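Local coordinates for protein SidF, inhibitor of growth family, member 3 (PDB 4FYE) that dephosphorylates phosphoinositide lipids, probably by removing the 3-phosphate of phosphatidylinositol 3,4,5-trisphosphate, at residues A[75-86]-A[148-159]. The protein carries 1 engineered substitution. Numbering follows the deposited sequence.
Sequences ANNYIDNLVAAA and VEGSLQQFTQAV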
loop_
_atom_site.group_PDB
_atom_site.type_symbol
_atom_site.label_atom_id
_atom_site.label_comp_id
_atom_site.label_asym_id
_atom_site.label_seq_id
_atom_site.Cartn_x
_atom_site.Cartn_y
_atom_site.Cartn_z
ATOM N N ALA A 75 -23.548 0.181 -12.376
ATOM C CA ALA A 75 -23.910 -0.138 -13.749
ATOM C C ALA A 75 -23.547 0.981 -14.718
ATOM O O ALA A 75 -22.952 0.705 -15.755
ATOM C CB ALA A 75 -25.369 -0.451 -13.844
ATOM N N ASN A 76 -23.874 2.236 -14.380
ATOM C CA ASN A 76 -23.445 3.370 -15.210
ATOM C C ASN A 76 -21.944 3.474 -15.331
ATOM O O ASN A 76 -21.466 3.677 -16.429
ATOM C CB ASN A 76 -23.960 4.689 -14.703
ATOM C CG ASN A 76 -25.458 4.863 -14.891
ATOM O OD1 ASN A 76 -26.138 4.042 -15.463
ATOM N ND2 ASN A 76 -25.971 5.915 -14.331
ATOM N N ASN A 77 -21.202 3.325 -14.228
ATOM C CA ASN A 77 -19.737 3.328 -14.258
ATOM C C ASN A 77 -19.171 2.242 -15.170
ATOM O O ASN A 77 -18.343 2.476 -16.033
ATOM C CB ASN A 77 -19.171 3.127 -12.853
ATOM C CG ASN A 77 -19.428 4.315 -11.981
ATOM O OD1 ASN A 77 -19.740 5.390 -12.487
ATOM N ND2 ASN A 77 -19.327 4.134 -10.666
ATOM N N TYR A 78 -19.638 1.043 -14.951
ATOM C CA TYR A 78 -19.317 -0.049 -15.818
ATOM C C TYR A 78 -19.634 0.230 -17.225
ATOM O O TYR A 78 -18.779 0.007 -18.017
ATOM C CB TYR A 78 -20.046 -1.320 -15.418
ATOM C CG TYR A 78 -19.541 -2.478 -16.223
ATOM C CD1 TYR A 78 -18.436 -3.184 -15.821
ATOM C CD2 TYR A 78 -20.157 -2.850 -17.412
ATOM C CE1 TYR A 78 -17.985 -4.261 -16.554
ATOM C CE2 TYR A 78 -19.718 -3.919 -18.122
ATOM C CZ TYR A 78 -18.616 -4.601 -17.678
ATOM O OH TYR A 78 -18.159 -5.671 -18.378
ATOM N N ILE A 79 -20.850 0.706 -17.561
ATOM C CA ILE A 79 -21.154 0.957 -18.962
ATOM C C ILE A 79 -20.131 1.960 -19.576
ATOM O O ILE A 79 -19.499 1.683 -20.586
ATOM C CB ILE A 79 -22.564 1.513 -19.183
ATOM C CG1 ILE A 79 -23.703 0.683 -18.552
ATOM C CG2 ILE A 79 -22.819 1.784 -20.637
ATOM C CD1 ILE A 79 -23.956 -0.669 -19.090
ATOM N N ASP A 80 -19.952 3.106 -18.939
ATOM C CA ASP A 80 -19.239 4.230 -19.506
ATOM C C ASP A 80 -17.780 3.908 -19.622
ATOM O O ASP A 80 -17.145 4.292 -20.612
ATOM C CB ASP A 80 -19.372 5.489 -18.611
ATOM C CG ASP A 80 -20.789 6.085 -18.615
ATOM O OD1 ASP A 80 -21.612 5.764 -19.516
ATOM O OD2 ASP A 80 -21.098 6.882 -17.694
ATOM N N ASN A 81 -17.249 3.239 -18.597
ATOM C CA ASN A 81 -15.817 2.971 -18.539
ATOM C C ASN A 81 -15.442 1.895 -19.580
ATOM O O ASN A 81 -14.443 2.011 -20.221
ATOM C CB ASN A 81 -15.325 2.647 -17.124
ATOM C CG ASN A 81 -15.359 3.873 -16.165
ATOM O OD1 ASN A 81 -15.200 5.005 -16.575
ATOM N ND2 ASN A 81 -15.556 3.625 -14.889
ATOM N N LEU A 82 -16.295 0.908 -19.799
ATOM C CA LEU A 82 -16.064 -0.058 -20.850
ATOM C C LEU A 82 -16.251 0.639 -22.226
ATOM O O LEU A 82 -15.463 0.406 -23.183
ATOM C CB LEU A 82 -17.038 -1.238 -20.685
ATOM C CG LEU A 82 -16.869 -2.583 -21.407
ATOM C CD1 LEU A 82 -18.209 -3.226 -21.822
ATOM C CD2 LEU A 82 -15.994 -2.446 -22.622
ATOM N N VAL A 83 -17.264 1.505 -22.330
ATOM C CA VAL A 83 -17.501 2.224 -23.610
ATOM C C VAL A 83 -16.289 2.992 -23.991
ATOM O O VAL A 83 -15.951 3.024 -25.156
ATOM C CB VAL A 83 -18.645 3.228 -23.568
ATOM C CG1 VAL A 83 -18.473 4.300 -24.656
ATOM C CG2 VAL A 83 -19.942 2.484 -23.786
ATOM N N ALA A 84 -15.620 3.588 -23.006
ATOM C CA ALA A 84 -14.405 4.368 -23.287
ATOM C C ALA A 84 -13.285 3.431 -23.786
ATOM O O ALA A 84 -12.710 3.664 -24.831
ATOM C CB ALA A 84 -13.965 5.186 -22.066
ATOM N N ALA A 85 -13.017 2.333 -23.091
ATOM C CA ALA A 85 -12.032 1.364 -23.575
ATOM C C ALA A 85 -12.349 0.945 -25.015
ATOM O O ALA A 85 -11.468 0.876 -25.884
ATOM C CB ALA A 85 -12.060 0.142 -22.646
ATOM N N ALA A 86 -13.625 0.659 -25.266
ATOM C CA ALA A 86 -14.013 0.241 -26.559
ATOM C C ALA A 86 -13.619 1.251 -27.585
ATOM O O ALA A 86 -13.193 0.871 -28.653
ATOM C CB ALA A 86 -15.507 -0.062 -26.632
ATOM N N VAL A 148 -28.930 -6.952 -12.647
ATOM C CA VAL A 148 -28.078 -6.042 -13.365
ATOM C C VAL A 148 -26.828 -6.717 -13.935
ATOM O O VAL A 148 -26.400 -6.380 -15.046
ATOM C CB VAL A 148 -27.708 -4.868 -12.424
ATOM C CG1 VAL A 148 -26.467 -4.150 -12.870
ATOM C CG2 VAL A 148 -28.875 -3.892 -12.390
ATOM N N GLU A 149 -26.265 -7.672 -13.192
ATOM C CA GLU A 149 -25.126 -8.428 -13.655
ATOM C C GLU A 149 -25.512 -9.123 -14.926
ATOM O O GLU A 149 -24.747 -9.125 -15.869
ATOM C CB GLU A 149 -24.710 -9.473 -12.660
ATOM C CG GLU A 149 -23.427 -10.193 -13.052
ATOM C CD GLU A 149 -22.486 -10.425 -11.860
ATOM O OE1 GLU A 149 -22.970 -10.597 -10.710
ATOM O OE2 GLU A 149 -21.247 -10.432 -12.065
ATOM N N GLY A 150 -26.713 -9.681 -14.938
ATOM C CA GLY A 150 -27.264 -10.324 -16.127
ATOM C C GLY A 150 -27.259 -9.349 -17.301
ATOM O O GLY A 150 -26.815 -9.687 -18.382
ATOM N N SER A 151 -27.731 -8.125 -17.089
ATOM C CA SER A 151 -27.738 -7.123 -18.165
ATOM C C SER A 151 -26.340 -6.679 -18.584
ATOM O O SER A 151 -26.116 -6.400 -19.763
ATOM C CB SER A 151 -28.571 -5.906 -17.784
ATOM O OG SER A 151 -29.734 -6.366 -17.146
ATOM N N LEU A 152 -25.412 -6.617 -17.645
ATOM C CA LEU A 152 -24.045 -6.190 -18.000
ATOM C C LEU A 152 -23.271 -7.254 -18.762
ATOM O O LEU A 152 -22.411 -6.908 -19.575
ATOM C CB LEU A 152 -23.243 -5.749 -16.808
ATOM C CG LEU A 152 -23.768 -4.576 -16.001
ATOM C CD1 LEU A 152 -22.759 -4.303 -14.880
ATOM C CD2 LEU A 152 -23.975 -3.327 -16.856
ATOM N N GLN A 153 -23.618 -8.527 -18.558
ATOM C CA GLN A 153 -23.046 -9.568 -19.404
ATOM C C GLN A 153 -23.570 -9.432 -20.801
ATOM O O GLN A 153 -22.786 -9.467 -21.758
ATOM C CB GLN A 153 -23.295 -10.979 -18.875
ATOM C CG GLN A 153 -22.340 -11.226 -17.724
ATOM C CD GLN A 153 -22.869 -12.184 -16.661
ATOM O OE1 GLN A 153 -24.014 -12.669 -16.729
ATOM N NE2 GLN A 153 -22.021 -12.477 -15.673
ATOM N N GLN A 154 -24.878 -9.247 -20.959
ATOM C CA GLN A 154 -25.397 -9.032 -22.328
ATOM C C GLN A 154 -24.779 -7.763 -22.966
ATOM O O GLN A 154 -24.373 -7.757 -24.155
ATOM C CB GLN A 154 -26.891 -9.007 -22.304
ATOM C CG GLN A 154 -27.524 -10.354 -21.944
ATOM C CD GLN A 154 -28.979 -10.145 -21.601
ATOM O OE1 GLN A 154 -29.362 -9.025 -21.317
ATOM N NE2 GLN A 154 -29.807 -11.193 -21.658
ATOM N N PHE A 155 -24.604 -6.709 -22.165
ATOM C CA PHE A 155 -24.073 -5.483 -22.763
ATOM C C PHE A 155 -22.646 -5.684 -23.259
ATOM O O PHE A 155 -22.321 -5.309 -24.371
ATOM C CB PHE A 155 -24.155 -4.277 -21.809
ATOM C CG PHE A 155 -23.304 -3.085 -22.233
ATOM C CD1 PHE A 155 -23.594 -2.357 -23.400
ATOM C CD2 PHE A 155 -22.200 -2.712 -21.489
ATOM C CE1 PHE A 155 -22.806 -1.264 -23.774
ATOM C CE2 PHE A 155 -21.413 -1.630 -21.841
ATOM C CZ PHE A 155 -21.705 -0.896 -22.977
ATOM N N THR A 156 -21.798 -6.244 -22.405
ATOM C CA THR A 156 -20.417 -6.496 -22.784
ATOM C C THR A 156 -20.285 -7.479 -23.974
ATOM O O THR A 156 -19.487 -7.269 -24.855
ATOM C CB THR A 156 -19.482 -6.853 -21.562
ATOM O OG1 THR A 156 -19.209 -8.246 -21.502
ATOM C CG2 THR A 156 -20.037 -6.444 -20.258
ATOM N N GLN A 157 -21.085 -8.529 -24.032
ATOM C CA GLN A 157 -21.033 -9.435 -25.186
ATOM C C GLN A 157 -21.284 -8.670 -26.501
ATOM O O GLN A 157 -20.736 -9.020 -27.592
ATOM C CB GLN A 157 -22.024 -10.578 -24.963
ATOM C CG GLN A 157 -22.189 -11.526 -26.142
ATOM C CD GLN A 157 -23.587 -12.151 -26.214
ATOM O OE1 GLN A 157 -24.536 -11.737 -25.494
ATOM N NE2 GLN A 157 -23.725 -13.160 -27.069
ATOM N N ALA A 158 -22.085 -7.610 -26.387
ATOM C CA ALA A 158 -22.587 -6.876 -27.545
ATOM C C ALA A 158 -21.620 -5.811 -27.935
ATOM O O ALA A 158 -21.577 -5.396 -29.076
ATOM C CB ALA A 158 -23.935 -6.237 -27.258
ATOM N N VAL A 159 -20.853 -5.342 -26.976
ATOM C CA VAL A 159 -19.789 -4.394 -27.241
ATOM C C VAL A 159 -18.645 -5.130 -27.924
ATOM O O VAL A 159 -17.883 -4.516 -28.686
ATOM C CB VAL A 159 -19.230 -3.796 -25.929
ATOM C CG1 VAL A 159 -18.133 -2.796 -26.197
ATOM C CG2 VAL A 159 -20.303 -3.108 -25.150
#
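Ala-75 starts the contact with its methyl: Ala-75 CB lies 4.0 Å from Val-148 CG1. From here helices 71-92 and 136-163 run side by side in the same direction, their local axes 11.1 Å apart and inclined by only 10°.

One turn on, Tyr-78 and Leu-152 slide past each other in opposite senses, with Tyr-78 CD2 3.9 Å from Leu-152 CD2. The phenol continues toward Thr-156, whose CG2 lies at the ring edge, but the model is too crowded there for that approach to be trusted in detail. Ile-79 uses both branches. Its CD1 touches Leu-152 CD2 at 3.5 Å. The same CD1 stands over one face of Phe-155, 4.0 Å from the ring centroid and 28° off the normal, a CH-pi contact, while CG2 reaches Phe-155 CZ. Val-159, from the same helix as Phe-155, puts CG2 against the opposite face near the rim, so the ring is sandwiched.

Leu-82 meets Phe-155 from the opposite direction, its CD1 3.6 Å from Phe-155 CE2, and also meets Val-159 tip to tip. Val-83 CG2 sits in the ring plane, 3.9 Å from Phe-155 CZ. CG anti to the backbone N (chi1 165°) sends the Phe-155 ring across to helix 71-92, where it sits as a knob among Tyr-78, Ile-79, Leu-82 and Val-83. Ala-86 closes the row, CB 3.8 Å from Val-159 CG1.

Helix 98-119 lies against Ile-79 and Val-83 and brings Phe-112 to Phe-155; Phe-739 of helix 733-741 packs on Leu-152. This places the pair within a peripheral helical bundle. Asp-80 forms a salt bridge with Lys-113, and Asn-81 is hydrogen-bonded to Ala-31 and Gly-713. Between the two segments, cohesion rests on apolar packing, with the Phe-155 ring at its middle: van der Waals contact and hydrophobic burial, with no directional bond to fix the register.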